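Side-chain contact in SmhB (Serratia marcescens, PDB 6ZZ5), which serves as the B component of a tripartite alpha-pore-forming toxin, captured here in its soluble form, and probably helps build the membrane pore: residues A[133-136]-A[137-141]. Sequence-based numbering, arbitrary orientation.
Sequences KLII and DSNNY
The carboxamide of Asn139 turns its ND2 back along the helix to Ile135 O, 2.7 Å away, and that oxygen lies almost in the plane of the amide, with the N-H aimed nearly straight at it (168°). Asn139 N reaches Ile135 O at 3.1 Å from the opposite face of the carbonyl plane; two donors thus grip Ile135 O, and the in-plane bond from ND2 holds the turn of the Asn139 amide. The methyl CG2 of Ile135 runs alongside, 3.9 Å from Asn139 ND2. At the next residue, the amide of Asn140 repeats the side-by-side placing, its ND2 3.7 Å from Ile136 CG2. All of this belongs to helix 99-151, a long member of the helical bundle of this HBL-family toxin, and illustrates how side chains can return to i-4 carbonyls beside the regular main-chain bonds. Ser138 does so on the buried side: OG, set between its own backbone N and carbonyl carbon (chi1 63°), turns back to donate to Leu134 O at 2.6 Å, while Ser138 N approaches that acceptor from its other face. Leu134 itself packs on Ala271 of helix 252-300 and on His60. The carboxylate of Asp137 leans back past Lys133 O, with OD2 hydrogen-bonded to His60 NE2 of helix 44-92.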
# COMPACT_ATOMS: atom_id res chain seq x y z
N LYS A 133 -5.99 15.26 -1.32
CA LYS A 133 -4.92 16.28 -1.47
C LYS A 133 -3.99 15.86 -2.63
O LYS A 133 -3.57 16.73 -3.39
CB LYS A 133 -4.11 16.41 -0.19
CG LYS A 133 -4.90 16.97 0.97
CD LYS A 133 -4.05 17.03 2.23
CE LYS A 133 -4.90 17.22 3.47
NZ LYS A 133 -4.23 18.14 4.41
N LEU A 134 -3.71 14.55 -2.75
CA LEU A 134 -2.81 14.00 -3.78
C LEU A 134 -3.47 14.18 -5.16
O LEU A 134 -2.75 14.46 -6.15
CB LEU A 134 -2.45 12.54 -3.49
CG LEU A 134 -1.36 12.33 -2.45
CD1 LEU A 134 -1.34 10.86 -2.02
CD2 LEU A 134 0.01 12.78 -2.98
N ILE A 135 -4.79 14.05 -5.25
CA ILE A 135 -5.54 14.25 -6.53
C ILE A 135 -5.30 15.71 -6.95
O ILE A 135 -4.83 15.95 -8.09
CB ILE A 135 -7.03 13.89 -6.41
CG1 ILE A 135 -7.18 12.38 -6.25
CG2 ILE A 135 -7.80 14.40 -7.63
CD1 ILE A 135 -8.53 11.94 -5.78
N ILE A 136 -5.50 16.64 -6.02
CA ILE A 136 -5.42 18.09 -6.34
C ILE A 136 -3.96 18.35 -6.72
O ILE A 136 -3.69 18.96 -7.82
CB ILE A 136 -5.92 18.91 -5.14
CG1 ILE A 136 -7.42 18.72 -4.90
CG2 ILE A 136 -5.62 20.40 -5.31
CD1 ILE A 136 -7.82 18.87 -3.43
N ASP A 137 -3.05 17.98 -5.84
CA ASP A 137 -1.63 18.41 -5.99
C ASP A 137 -1.04 17.75 -7.24
O ASP A 137 -0.36 18.44 -7.99
CB ASP A 137 -0.77 18.20 -4.72
CG ASP A 137 -1.09 19.14 -3.56
OD1 ASP A 137 -1.78 20.15 -3.77
OD2 ASP A 137 -0.74 18.78 -2.44
N SER A 138 -1.26 16.46 -7.50
CA SER A 138 -0.65 15.77 -8.65
C SER A 138 -1.25 16.35 -9.95
O SER A 138 -0.49 16.49 -10.92
CB SER A 138 -0.81 14.25 -8.60
OG SER A 138 -2.16 13.91 -8.66
N ASN A 139 -2.52 16.76 -9.95
CA ASN A 139 -3.12 17.35 -11.18
C ASN A 139 -2.52 18.75 -11.41
O ASN A 139 -2.18 19.06 -12.56
CB ASN A 139 -4.64 17.33 -11.20
CG ASN A 139 -5.13 15.95 -11.60
OD1 ASN A 139 -5.25 15.69 -12.80
ND2 ASN A 139 -5.45 15.08 -10.62
N ASN A 140 -2.44 19.58 -10.37
CA ASN A 140 -1.84 20.94 -10.52
C ASN A 140 -0.38 20.83 -10.98
O ASN A 140 0.00 21.64 -11.81
CB ASN A 140 -2.03 21.80 -9.27
CG ASN A 140 -3.43 22.38 -9.26
OD1 ASN A 140 -3.84 23.07 -10.19
ND2 ASN A 140 -4.20 22.08 -8.24
N TYR A 141 0.37 19.84 -10.50
CA TYR A 141 1.79 19.60 -10.86
C TYR A 141 1.90 19.49 -12.38
O TYR A 141 2.85 20.03 -12.95
CB TYR A 141 2.41 18.40 -10.16
CG TYR A 141 3.83 18.13 -10.64
CD1 TYR A 141 4.91 18.73 -10.04
CD2 TYR A 141 4.04 17.41 -11.81
CE1 TYR A 141 6.18 18.59 -10.56
CE2 TYR A 141 5.31 17.26 -12.36
CZ TYR A 141 6.39 17.86 -11.73
OH TYR A 141 7.66 17.69 -12.22